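Local coordinates for protein UL37 (Suid herpesvirus 1, PDB 4K70) that is an inner tegument protein of the virus, its N-terminal half binding calcium ions, and probably takes part in controlling the trafficking of viral particles in the host cell, at residues A144-L148 with F222-N228; A215-A219 with L231-F235; V263-A267 with V276-R280; V307-A311 with D351-R355; S330-V336 with H429-R434. All coordinates share one frame; numbering follows the deposited sequence.

Interaction 1 (A144-L148 with F222-N228); sequences ADDVL and FFHDRQN
Ala144 opens the helix 144-149 and sets its methyl over one face of the Phe223 ring. This is a CH-pi contact, with Ala144 CB 4.1 Å from the ring centroid. The same methyl also touches the backbone of Phe222. Asp145 follows and reaches the rim of the ring. Its OD1 lies near the ring plane, 3.1 Å from Phe223 CE2, so a carboxylate oxygen faces the electropositive C-H edge. That oxygen also accepts a hydrogen bond from Asn228 ND2, at 2.9 Å and an N-H...O angle of 156°. The bond lies in the amide plane of Asn228 but meets Asp145 OD1 from above the carboxylate plane. A water bridges the same pair, accepting from Asn228 ND2 and donating to Asp145 O. One turn on, Leu148 brings CD2 to 4.1 Å from Phe223 CZ. CD2 also lies against the Asn228 amide, so close that its exact placing is doubtful. Asn228 CG stands anti to the backbone N (chi1 -178°), which carries the amide to Asp145 and Leu148. Its OD1 caps the following helix by accepting from Leu231 N. The two ends of this amide thus do different work: the nitrogen ties down helix 144-149 through Asp145 and the water, while the oxygen starts helix 229-240. Such double use would fix the rotation of the amide.

Interaction 2 (A215-A219 with L231-F235); sequences ALTIA and LREQF
Leu216 lays its CD2 methyl over one face of the Phe235 ring, 4.0 Å from the ring centroid and 28° off the ring normal. This CH-pi contact is the closely fitted end of the interface. Leu216 CD2 comes within 3.6 Å of Phe235 CE1, and Leu216 CG meets the same ring atom. Ala215 fits beside them: its CB is 3.9 Å from Phe235 CB and lies near the plane of the ring, at its edge. The small alanine lets the backbones draw close here, with Ala215 CA and Phe235 CA 5.7 Å apart. With chi1 at 173°, Phe235 swings its ring away from its own backbone N and toward helix 208-223.

The other end is held by one side chain, Leu231, whose two methyls part. CD1 goes to Ala215 and, more loosely, to Ile218, with Leu231 CD1 4.2 Å from Ile218 CG2. CD2 goes to Ala219, at 3.9 Å from Ala219 CB. No hydrogen bond crosses between the segments. The solvent side belongs to Glu233, which is exposed, and to Arg232, which turns away from the interface and forms a salt bridge with Asp273. Helix 260-271 covers Leu216 and Phe235, while helix 191-201 packs on Ala215 and Ile218.

The short axes run nearly antiparallel, 154° apart and 10.2 Å at closest approach. With only a short loop between the helices, this is a helical hairpin with an apolar seam, set within an all-helical fold.

Interaction 3 (V263-A267 with V276-R280); sequences VRVSA and VRELR
Arg264 meets Arg277 along much of its length, the two side chains lying side by side and pointing the same way. At the root, Arg264 CA makes a CA-H...O contact with Arg277 O at 3.5 Å, and Arg264 CB lies close to the same oxygen. Arg264 CG packs on the aliphatic part of Arg277, 3.9 Å from Arg277 CG. The bend at chi2 (-92°) turns one guanidinium face onto Arg277 CG. Past CD, Arg264 NE forms a salt bridge with Asp220 OD2. At CZ, Arg277 CG sits 3.7 Å above the Arg264 guanidinium plane, over its centre. At the tip, Arg264 NH1 is 3.2 Å from Val276 O. Arg264 NH2 is 3.5 Å from Arg277 NE and donates to Ala274 O. Arg277 NE pairs with Asp220 OD1, so one carboxylate holds both side chains.

Beyond the arginines, Ala267 CB packs on Leu279 CG at 4.0 Å and on Val276 CG1 at 4.0 Å. Val263 CG1 lies over the backbone from Arg277 to Leu279. The chain thus turns back after helix 260-271 and runs along its side as an irregular loop, anchored to helix 208-223 through Asp220, with which both arginines pair.

Interaction 4 (V307-A311 with D351-R355); sequences VAAAA and DLLER
Val307 and Leu353 make the centre of this contact, with Val307 CG2 3.8 Å from Leu353 CG. Leu353 then sends CD2 onward to Ala310 and Ala311. There it lies 3.8 Å from Ala310 CB and 4.0 Å from Ala311 CB, and it also touches the backbone where these two residues join. The other branch of Val307 serves a second leucine: Val307 CG1 is 4.0 Å from Leu352 CD1, and these side chains cross at about a right angle. The valine therefore straddles the two neighbouring leucines, one methyl to each. Its first torsion (chi1 75°) explains this: CG1 falls between the backbone N and the carbonyl carbon, and CG2 points the other way from that N.

The contact is wholly apolar between the segments. It is parallel helix packing within the all-helical fold, with the short axes 13° apart and 9.8 Å at closest approach. The alanines present small side chains, and the larger leucines of helix 347-358 fill the gap between the backbones.

Further out, neighbouring helices and loops back these groups. Val261 of helix 260-271 touches both Val307 and Leu352. Leu353 is backed by Ala375 of helix 366-385 and by Phe345. Ala310 rests on Val318, and Ala311 on Ala356. Behind the leucines, Glu354 touches Val376 of helix 366-385, and its OE2 is hydrogen-bonded to Tyr409 OH. Asp351, on the same helix, is a calcium ligand seen for this protein, although no calcium is bound there in this chain.

Interaction 5 (S330-V336 with H429-R434); sequences SASPLQV and HCMAPR
Arg434 grips Ala331 O with both terminal nitrogens. Arg434 NH1 and NH2 each donate to this one oxygen at 3.0 Å, with N-H...O angles of 146° and 147°. The oxygen lies close to the guanidinium plane, at its edge. NH1 approaches in the carbonyl plane, while NH2 comes from above it. The arginine chain is extended from CG to NE, which gives it the reach. In the preceding peptide, Ala331 N donates to Gln335 OE1 at 2.9 Å, and the loop residue is thereby held from both ends.

Weaker contacts follow. Ala331 CA makes a CA-H...O contact with His429 O, and Ser330 O lies at the edge of the His429 ring, 3.3 Å from His429 CD2. Packing completes the join. Val336 CG1 is 3.8 Å from Cys430 SG and 4.1 Å from Met431 SD. Met431, bent at chi2 and chi3, also brings SD to 4.0 Å from Pro333 CB. Val381 of helix 366-385 covers Val336 and Met431.

Ser332 is the N-cap of helix 333-342, its OG taking a weak bond from Gln335 N. The arrangement is a junction of helix ends, where the capped start of one helix meets the last turn of helix 422-431.

From the N terminus, helix 144-149 is the first element used. Interaction 1 closes a long loop by bringing it to the last part of helix 208-223 and the turn that follows. Interaction 2 crosses interaction 1, since its segment 215-219 lies inside that loop and 231-235 beyond it; the two contacts touch and share helix 208-223. Interaction 3 follows in series as a short local closure, and it touches both: Arg277 meets His224 of interaction 1, and Arg264 meets Leu216 of interaction 2. Interactions 4 and 5 cross each other, as 330-336 lies between 307-311 and 351-355. They do not touch: interaction 4 joins helices 307-311 and 347-358, interaction 5 helices 333-342 and 422-431.

Interaction 1 (A144-L148 with F222-N228)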
# COMPACT_ATOMS: atom_id res chain seq x y z
N ALA A 144 -0.17 -14.79 -9.08
CA ALA A 144 -0.82 -15.72 -8.16
C ALA A 144 -0.19 -17.11 -8.34
O ALA A 144 0.04 -17.82 -7.36
CB ALA A 144 -2.31 -15.75 -8.42
N ASP A 145 0.11 -17.47 -9.59
CA ASP A 145 0.74 -18.75 -9.90
C ASP A 145 2.07 -18.89 -9.15
O ASP A 145 2.36 -19.95 -8.59
CB ASP A 145 0.99 -18.90 -11.41
CG ASP A 145 -0.30 -19.09 -12.22
OD1 ASP A 145 -1.33 -19.46 -11.63
OD2 ASP A 145 -0.27 -18.89 -13.45
N ASP A 146 2.87 -17.83 -9.15
CA ASP A 146 4.15 -17.83 -8.44
C ASP A 146 3.99 -18.03 -6.93
O ASP A 146 4.72 -18.80 -6.32
CB ASP A 146 4.89 -16.51 -8.68
CG ASP A 146 5.59 -16.45 -10.03
OD1 ASP A 146 5.97 -17.51 -10.58
OD2 ASP A 146 5.77 -15.31 -10.53
N VAL A 147 3.03 -17.32 -6.34
CA VAL A 147 2.83 -17.41 -4.89
C VAL A 147 2.33 -18.78 -4.45
O VAL A 147 2.73 -19.29 -3.41
CB VAL A 147 1.85 -16.35 -4.38
CG1 VAL A 147 1.52 -16.61 -2.91
CG2 VAL A 147 2.42 -14.96 -4.57
N LEU A 148 1.45 -19.35 -5.25
CA LEU A 148 0.92 -20.68 -4.97
C LEU A 148 2.04 -21.73 -4.94
O LEU A 148 2.02 -22.65 -4.12
CB LEU A 148 -0.11 -21.05 -6.03
CG LEU A 148 -0.82 -22.40 -5.91
CD1 LEU A 148 -1.86 -22.36 -4.80
CD2 LEU A 148 -1.47 -22.73 -7.23
N PHE A 222 -8.46 -15.42 -5.90
CA PHE A 222 -7.22 -15.17 -6.63
C PHE A 222 -7.08 -15.73 -8.03
O PHE A 222 -6.17 -15.34 -8.77
CB PHE A 222 -6.03 -15.62 -5.77
CG PHE A 222 -5.94 -14.90 -4.46
CD1 PHE A 222 -5.44 -13.61 -4.39
CD2 PHE A 222 -6.38 -15.50 -3.28
CE1 PHE A 222 -5.36 -12.94 -3.19
CE2 PHE A 222 -6.29 -14.83 -2.07
CZ PHE A 222 -5.78 -13.55 -2.03
N PHE A 223 -7.95 -16.65 -8.43
CA PHE A 223 -7.78 -17.27 -9.74
C PHE A 223 -8.98 -17.12 -10.65
O PHE A 223 -8.84 -17.19 -11.87
CB PHE A 223 -7.36 -18.74 -9.60
CG PHE A 223 -5.96 -18.92 -9.09
CD1 PHE A 223 -5.71 -18.94 -7.73
CD2 PHE A 223 -4.89 -19.04 -9.98
CE1 PHE A 223 -4.42 -19.09 -7.25
CE2 PHE A 223 -3.59 -19.19 -9.51
CZ PHE A 223 -3.35 -19.22 -8.14
N HIS A 224 -10.14 -16.89 -10.06
CA HIS A 224 -11.41 -16.81 -10.78
C HIS A 224 -11.55 -17.92 -11.81
O HIS A 224 -11.79 -19.08 -11.46
CB HIS A 224 -11.61 -15.44 -11.43
CG HIS A 224 -11.76 -14.32 -10.44
ND1 HIS A 224 -12.98 -13.76 -10.13
CD2 HIS A 224 -10.84 -13.66 -9.69
CE1 HIS A 224 -12.80 -12.80 -9.23
NE2 HIS A 224 -11.52 -12.72 -8.95
N ASP A 225 -11.36 -17.57 -13.08
CA ASP A 225 -11.55 -18.54 -14.16
C ASP A 225 -10.24 -19.10 -14.70
O ASP A 225 -10.24 -19.98 -15.57
CB ASP A 225 -12.36 -17.93 -15.30
CG ASP A 225 -13.85 -17.93 -15.02
OD1 ASP A 225 -14.33 -18.88 -14.35
OD2 ASP A 225 -14.54 -16.99 -15.46
N ARG A 226 -9.12 -18.60 -14.19
CA ARG A 226 -7.81 -19.06 -14.61
C ARG A 226 -7.43 -20.35 -13.90
O ARG A 226 -7.30 -20.38 -12.68
CB ARG A 226 -6.76 -18.00 -14.30
CG ARG A 226 -7.23 -16.59 -14.54
CD ARG A 226 -6.15 -15.60 -14.21
NE ARG A 226 -6.21 -14.46 -15.11
CZ ARG A 226 -6.87 -13.33 -14.84
NH1 ARG A 226 -7.50 -13.19 -13.67
NH2 ARG A 226 -6.88 -12.35 -15.73
N GLN A 227 -7.23 -21.41 -14.67
CA GLN A 227 -6.96 -22.72 -14.11
C GLN A 227 -5.50 -22.87 -13.70
O GLN A 227 -4.58 -22.64 -14.49
CB GLN A 227 -7.31 -23.80 -15.13
CG GLN A 227 -8.70 -23.65 -15.72
CD GLN A 227 -9.63 -24.76 -15.28
OE1 GLN A 227 -9.19 -25.82 -14.82
NE2 GLN A 227 -10.94 -24.52 -15.41
N ASN A 228 -5.29 -23.25 -12.45
CA ASN A 228 -3.97 -23.60 -11.97
C ASN A 228 -4.01 -25.08 -11.63
O ASN A 228 -4.77 -25.50 -10.76
CB ASN A 228 -3.61 -22.78 -10.73
CG ASN A 228 -2.22 -23.07 -10.23
OD1 ASN A 228 -1.94 -24.17 -9.75
ND2 ASN A 228 -1.34 -22.09 -10.32
O HOH W 1 1.48 -22.65 -9.34

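Interaction 2 (A215-A219 with L231-F235)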
# COMPACT_ATOMS: atom_id res chain seq x y z
N ALA A 215 -9.00 -24.15 -0.32
CA ALA A 215 -8.68 -24.19 -1.75
C ALA A 215 -9.71 -23.42 -2.56
O ALA A 215 -9.36 -22.69 -3.49
CB ALA A 215 -8.58 -25.63 -2.26
N LEU A 216 -10.98 -23.58 -2.20
CA LEU A 216 -12.05 -22.86 -2.87
C LEU A 216 -11.95 -21.37 -2.65
O LEU A 216 -12.15 -20.59 -3.58
CB LEU A 216 -13.43 -23.37 -2.45
CG LEU A 216 -13.72 -24.81 -2.88
CD1 LEU A 216 -15.17 -25.20 -2.54
CD2 LEU A 216 -13.44 -24.96 -4.36
N THR A 217 -11.63 -20.94 -1.43
CA THR A 217 -11.43 -19.51 -1.20
C THR A 217 -10.31 -18.96 -2.10
O THR A 217 -10.38 -17.83 -2.60
CB THR A 217 -11.15 -19.14 0.28
OG1 THR A 217 -9.84 -19.58 0.66
CG2 THR A 217 -12.22 -19.75 1.22
N ILE A 218 -9.27 -19.77 -2.31
CA ILE A 218 -8.14 -19.34 -3.12
C ILE A 218 -8.56 -19.26 -4.60
O ILE A 218 -8.24 -18.29 -5.30
CB ILE A 218 -6.94 -20.29 -2.97
CG1 ILE A 218 -6.37 -20.20 -1.56
CG2 ILE A 218 -5.85 -19.96 -4.01
CD1 ILE A 218 -5.46 -21.36 -1.18
N ALA A 219 -9.27 -20.27 -5.06
CA ALA A 219 -9.74 -20.28 -6.44
C ALA A 219 -10.59 -19.04 -6.69
O ALA A 219 -10.43 -18.36 -7.71
CB ALA A 219 -10.51 -21.55 -6.74
N LEU A 231 -3.31 -26.07 -7.84
CA LEU A 231 -4.51 -25.79 -7.04
C LEU A 231 -5.58 -26.83 -7.31
O LEU A 231 -6.24 -27.33 -6.40
CB LEU A 231 -5.06 -24.40 -7.38
CG LEU A 231 -6.36 -24.00 -6.67
CD1 LEU A 231 -6.17 -23.98 -5.13
CD2 LEU A 231 -6.84 -22.65 -7.17
N ARG A 232 -5.77 -27.14 -8.59
CA ARG A 232 -6.75 -28.12 -9.02
C ARG A 232 -6.50 -29.49 -8.37
O ARG A 232 -7.42 -30.11 -7.84
CB ARG A 232 -6.74 -28.22 -10.55
CG ARG A 232 -7.79 -29.13 -11.13
CD ARG A 232 -7.79 -29.05 -12.65
NE ARG A 232 -8.91 -28.27 -13.16
CZ ARG A 232 -10.01 -28.79 -13.69
NH1 ARG A 232 -10.15 -30.11 -13.80
NH2 ARG A 232 -10.98 -27.99 -14.13
N GLU A 233 -5.25 -29.95 -8.40
CA GLU A 233 -4.87 -31.22 -7.80
C GLU A 233 -5.04 -31.21 -6.29
O GLU A 233 -5.38 -32.22 -5.67
CB GLU A 233 -3.40 -31.55 -8.08
CG GLU A 233 -3.03 -31.64 -9.54
CD GLU A 233 -1.53 -31.76 -9.73
OE1 GLU A 233 -1.04 -31.51 -10.85
OE2 GLU A 233 -0.85 -32.10 -8.73
N GLN A 234 -4.76 -30.07 -5.68
CA GLN A 234 -4.79 -30.01 -4.23
C GLN A 234 -6.22 -29.97 -3.71
O GLN A 234 -6.52 -30.56 -2.68
CB GLN A 234 -3.97 -28.84 -3.71
CG GLN A 234 -2.51 -29.17 -3.54
CD GLN A 234 -1.70 -27.94 -3.18
OE1 GLN A 234 -1.02 -27.92 -2.16
NE2 GLN A 234 -1.76 -26.92 -4.02
N PHE A 235 -7.11 -29.29 -4.43
CA PHE A 235 -8.51 -29.36 -4.05
C PHE A 235 -9.07 -30.78 -4.20
O PHE A 235 -9.76 -31.28 -3.31
CB PHE A 235 -9.38 -28.40 -4.85
CG PHE A 235 -10.84 -28.59 -4.60
CD1 PHE A 235 -11.43 -28.10 -3.44
CD2 PHE A 235 -11.63 -29.29 -5.50
CE1 PHE A 235 -12.78 -28.29 -3.20
CE2 PHE A 235 -12.98 -29.48 -5.26
CZ PHE A 235 -13.56 -28.98 -4.11

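Interaction 3 (V263-A267 with V276-R280)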
# COMPACT_ATOMS: atom_id res chain seq x y z
N VAL A 263 -24.27 -23.73 -3.39
CA VAL A 263 -24.23 -24.25 -4.75
C VAL A 263 -22.79 -24.31 -5.26
O VAL A 263 -22.37 -25.32 -5.83
CB VAL A 263 -25.10 -23.43 -5.71
CG1 VAL A 263 -24.79 -23.81 -7.16
CG2 VAL A 263 -26.58 -23.65 -5.40
N ARG A 264 -22.04 -23.24 -5.04
CA ARG A 264 -20.66 -23.18 -5.50
C ARG A 264 -19.82 -24.27 -4.85
O ARG A 264 -19.03 -24.93 -5.52
CB ARG A 264 -20.05 -21.80 -5.22
CG ARG A 264 -18.65 -21.63 -5.76
CD ARG A 264 -17.58 -21.99 -4.72
NE ARG A 264 -16.25 -21.84 -5.30
CZ ARG A 264 -15.69 -22.74 -6.11
NH1 ARG A 264 -16.33 -23.86 -6.40
NH2 ARG A 264 -14.48 -22.53 -6.62
N VAL A 265 -20.00 -24.47 -3.55
CA VAL A 265 -19.23 -25.48 -2.82
C VAL A 265 -19.65 -26.90 -3.23
O VAL A 265 -18.80 -27.76 -3.52
CB VAL A 265 -19.36 -25.29 -1.27
CG1 VAL A 265 -18.77 -26.47 -0.54
CG2 VAL A 265 -18.67 -24.00 -0.85
N SER A 266 -20.96 -27.12 -3.28
CA SER A 266 -21.51 -28.43 -3.65
C SER A 266 -21.08 -28.86 -5.05
O SER A 266 -20.74 -30.02 -5.28
CB SER A 266 -23.04 -28.41 -3.58
OG SER A 266 -23.47 -28.28 -2.24
N ALA A 267 -21.10 -27.92 -5.98
CA ALA A 267 -20.73 -28.19 -7.36
C ALA A 267 -19.27 -28.63 -7.47
O ALA A 267 -18.95 -29.58 -8.19
CB ALA A 267 -20.97 -26.96 -8.21
N VAL A 276 -15.50 -25.74 -11.08
CA VAL A 276 -16.93 -25.94 -11.28
C VAL A 276 -17.67 -25.21 -10.16
O VAL A 276 -17.43 -25.47 -8.97
CB VAL A 276 -17.29 -27.43 -11.23
CG1 VAL A 276 -18.78 -27.62 -11.49
CG2 VAL A 276 -16.48 -28.19 -12.25
N ARG A 277 -18.55 -24.29 -10.54
CA ARG A 277 -19.20 -23.42 -9.57
C ARG A 277 -20.73 -23.45 -9.67
O ARG A 277 -21.41 -22.80 -8.88
CB ARG A 277 -18.71 -21.98 -9.74
CG ARG A 277 -17.25 -21.76 -9.40
CD ARG A 277 -16.92 -20.27 -9.32
NE ARG A 277 -15.56 -20.01 -8.85
CZ ARG A 277 -14.49 -19.98 -9.64
NH1 ARG A 277 -14.62 -20.21 -10.94
NH2 ARG A 277 -13.29 -19.74 -9.13
N GLU A 278 -21.25 -24.22 -10.62
CA GLU A 278 -22.70 -24.26 -10.85
C GLU A 278 -23.23 -25.68 -10.99
O GLU A 278 -22.50 -26.59 -11.37
CB GLU A 278 -23.07 -23.48 -12.11
CG GLU A 278 -22.42 -22.11 -12.19
CD GLU A 278 -22.24 -21.64 -13.62
OE1 GLU A 278 -23.23 -21.71 -14.39
OE2 GLU A 278 -21.11 -21.23 -13.97
N LEU A 279 -24.51 -25.84 -10.69
CA LEU A 279 -25.18 -27.12 -10.82
C LEU A 279 -26.29 -27.05 -11.87
O LEU A 279 -27.31 -26.39 -11.65
CB LEU A 279 -25.78 -27.54 -9.48
CG LEU A 279 -24.81 -28.03 -8.41
CD1 LEU A 279 -25.52 -28.11 -7.07
CD2 LEU A 279 -24.23 -29.39 -8.80
N ARG A 280 -26.09 -27.72 -12.99
CA ARG A 280 -27.15 -27.85 -13.99
C ARG A 280 -28.31 -28.66 -13.41
O ARG A 280 -28.09 -29.61 -12.65
CB ARG A 280 -26.62 -28.52 -15.27
CG ARG A 280 -25.74 -29.73 -15.03
CD ARG A 280 -25.37 -30.45 -16.34
NE ARG A 280 -26.50 -30.97 -17.13
CZ ARG A 280 -27.66 -31.41 -16.65
NH1 ARG A 280 -27.92 -31.41 -15.35
NH2 ARG A 280 -28.60 -31.85 -17.49

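Interaction 4 (V307-A311 with D351-R355)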
# COMPACT_ATOMS: atom_id res chain seq x y z
N VAL A 307 -18.26 -21.23 5.55
CA VAL A 307 -18.94 -19.97 5.81
C VAL A 307 -20.47 -20.13 5.84
O VAL A 307 -21.16 -19.40 6.56
CB VAL A 307 -18.49 -18.87 4.82
CG1 VAL A 307 -19.13 -19.09 3.44
CG2 VAL A 307 -18.79 -17.47 5.37
N ALA A 308 -20.99 -21.10 5.10
CA ALA A 308 -22.43 -21.35 5.12
C ALA A 308 -22.90 -21.78 6.51
O ALA A 308 -23.95 -21.34 6.97
CB ALA A 308 -22.82 -22.38 4.06
N ALA A 309 -22.12 -22.61 7.19
CA ALA A 309 -22.44 -23.01 8.56
C ALA A 309 -22.34 -21.82 9.51
O ALA A 309 -23.21 -21.61 10.36
CB ALA A 309 -21.53 -24.14 9.02
N ALA A 310 -21.27 -21.06 9.38
CA ALA A 310 -21.01 -19.94 10.27
C ALA A 310 -22.09 -18.88 10.12
O ALA A 310 -22.44 -18.20 11.09
CB ALA A 310 -19.63 -19.36 10.00
N ALA A 311 -22.65 -18.77 8.92
CA ALA A 311 -23.72 -17.81 8.65
C ALA A 311 -25.13 -18.32 9.03
O ALA A 311 -26.07 -17.54 9.08
CB ALA A 311 -23.68 -17.37 7.17
N ASP A 351 -17.18 -10.36 4.41
CA ASP A 351 -18.33 -9.72 3.80
C ASP A 351 -19.63 -10.47 4.11
O ASP A 351 -20.64 -9.87 4.47
CB ASP A 351 -18.11 -9.62 2.28
CG ASP A 351 -19.28 -9.02 1.56
OD1 ASP A 351 -19.46 -7.78 1.66
OD2 ASP A 351 -20.02 -9.78 0.90
N LEU A 352 -19.59 -11.79 3.98
CA LEU A 352 -20.78 -12.60 4.21
C LEU A 352 -21.18 -12.66 5.69
O LEU A 352 -22.35 -12.61 6.02
CB LEU A 352 -20.59 -14.01 3.66
CG LEU A 352 -20.50 -14.17 2.13
CD1 LEU A 352 -20.11 -15.60 1.81
CD2 LEU A 352 -21.84 -13.80 1.46
N LEU A 353 -20.20 -12.78 6.59
CA LEU A 353 -20.51 -12.94 8.01
C LEU A 353 -20.92 -11.61 8.65
O LEU A 353 -21.76 -11.58 9.53
CB LEU A 353 -19.33 -13.58 8.73
CG LEU A 353 -19.14 -15.04 8.31
CD1 LEU A 353 -17.88 -15.60 8.93
CD2 LEU A 353 -20.37 -15.87 8.72
N GLU A 354 -20.34 -10.51 8.18
CA GLU A 354 -20.80 -9.17 8.59
C GLU A 354 -22.29 -8.99 8.29
O GLU A 354 -23.08 -8.67 9.18
CB GLU A 354 -19.99 -8.10 7.86
CG GLU A 354 -20.47 -6.68 8.12
CD GLU A 354 -19.56 -5.62 7.49
OE1 GLU A 354 -18.34 -5.88 7.33
OE2 GLU A 354 -20.07 -4.52 7.17
N ARG A 355 -22.66 -9.20 7.04
CA ARG A 355 -24.08 -9.15 6.64
C ARG A 355 -24.96 -10.05 7.52
O ARG A 355 -25.98 -9.60 8.05
CB ARG A 355 -24.19 -9.55 5.17
CG ARG A 355 -25.50 -9.17 4.49
CD ARG A 355 -25.23 -8.70 3.05
NE ARG A 355 -24.18 -9.46 2.38
CZ ARG A 355 -23.09 -8.94 1.82
NH1 ARG A 355 -22.88 -7.62 1.82
NH2 ARG A 355 -22.20 -9.73 1.24

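Interaction 5 (S330-V336 with H429-R434)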
# COMPACT_ATOMS: atom_id res chain seq x y z
N SER A 330 -3.59 -7.95 17.82
CA SER A 330 -2.68 -7.68 16.70
C SER A 330 -2.28 -6.20 16.64
O SER A 330 -3.14 -5.32 16.70
CB SER A 330 -3.34 -8.07 15.38
OG SER A 330 -3.56 -9.47 15.30
N ALA A 331 -0.99 -5.94 16.47
CA ALA A 331 -0.51 -4.57 16.39
C ALA A 331 0.19 -4.29 15.06
O ALA A 331 0.89 -3.30 14.93
CB ALA A 331 0.44 -4.25 17.57
N SER A 332 0.01 -5.17 14.08
CA SER A 332 0.61 -4.94 12.76
C SER A 332 -0.28 -5.59 11.74
O SER A 332 -1.10 -6.42 12.10
CB SER A 332 2.02 -5.54 12.68
OG SER A 332 1.97 -6.96 12.70
N PRO A 333 -0.11 -5.22 10.46
CA PRO A 333 -0.85 -5.82 9.35
C PRO A 333 -0.63 -7.31 9.28
O PRO A 333 -1.60 -8.03 9.06
CB PRO A 333 -0.23 -5.16 8.12
CG PRO A 333 0.33 -3.87 8.62
CD PRO A 333 0.74 -4.09 10.04
N LEU A 334 0.60 -7.78 9.44
CA LEU A 334 0.86 -9.21 9.28
C LEU A 334 0.09 -9.98 10.34
O LEU A 334 -0.58 -10.96 10.05
CB LEU A 334 2.35 -9.54 9.37
CG LEU A 334 2.63 -11.05 9.40
CD1 LEU A 334 1.98 -11.77 8.20
CD2 LEU A 334 4.12 -11.34 9.44
N GLN A 335 0.19 -9.52 11.58
CA GLN A 335 -0.46 -10.20 12.69
C GLN A 335 -1.96 -10.34 12.49
O GLN A 335 -2.52 -11.42 12.67
CB GLN A 335 -0.16 -9.46 14.00
CG GLN A 335 1.31 -9.56 14.41
CD GLN A 335 1.67 -8.68 15.60
OE1 GLN A 335 0.79 -8.21 16.32
NE2 GLN A 335 2.96 -8.44 15.80
N VAL A 336 -2.62 -9.25 12.12
CA VAL A 336 -4.07 -9.28 12.06
C VAL A 336 -4.53 -10.09 10.84
O VAL A 336 -5.45 -10.89 10.93
CB VAL A 336 -4.70 -7.86 12.10
CG1 VAL A 336 -4.32 -7.06 10.85
CG2 VAL A 336 -6.24 -7.96 12.22
N HIS A 429 -5.26 0.18 15.71
CA HIS A 429 -4.23 -0.49 16.50
C HIS A 429 -3.26 -1.29 15.63
O HIS A 429 -2.08 -1.43 15.95
CB HIS A 429 -4.86 -1.39 17.58
CG HIS A 429 -3.90 -1.76 18.67
ND1 HIS A 429 -3.44 -0.84 19.59
CD2 HIS A 429 -3.29 -2.93 18.96
CE1 HIS A 429 -2.59 -1.44 20.41
NE2 HIS A 429 -2.48 -2.71 20.06
N CYS A 430 -3.76 -1.80 14.52
CA CYS A 430 -2.95 -2.69 13.70
C CYS A 430 -2.67 -2.11 12.31
O CYS A 430 -1.63 -2.42 11.72
CB CYS A 430 -3.58 -4.08 13.61
SG CYS A 430 -5.35 -4.10 13.05
N MET A 431 -3.55 -1.24 11.83
CA MET A 431 -3.46 -0.76 10.45
C MET A 431 -3.17 0.73 10.28
O MET A 431 -3.02 1.21 9.14
CB MET A 431 -4.74 -1.10 9.67
CG MET A 431 -5.08 -2.58 9.63
SD MET A 431 -3.81 -3.57 8.82
CE MET A 431 -4.01 -3.17 7.07
N ALA A 432 -3.08 1.47 11.39
CA ALA A 432 -2.82 2.91 11.31
C ALA A 432 -1.55 3.16 10.51
O ALA A 432 -0.59 2.39 10.61
CB ALA A 432 -2.68 3.52 12.71
N PRO A 433 -1.55 4.22 9.69
CA PRO A 433 -0.37 4.61 8.92
C PRO A 433 0.80 4.94 9.87
O PRO A 433 0.59 5.61 10.88
CB PRO A 433 -0.83 5.87 8.21
CG PRO A 433 -2.28 5.68 8.03
CD PRO A 433 -2.72 5.04 9.32
N ARG A 434 1.99 4.45 9.55
CA ARG A 434 3.19 4.77 10.33
C ARG A 434 4.32 5.35 9.46
O ARG A 434 5.45 4.85 9.48
CB ARG A 434 3.68 3.52 11.07
CG ARG A 434 2.71 3.06 12.17
CD ARG A 434 2.79 1.55 12.47
NE ARG A 434 1.70 1.12 13.35
CZ ARG A 434 1.44 -0.13 13.73
NH1 ARG A 434 2.21 -1.14 13.32
NH2 ARG A 434 0.41 -0.39 14.52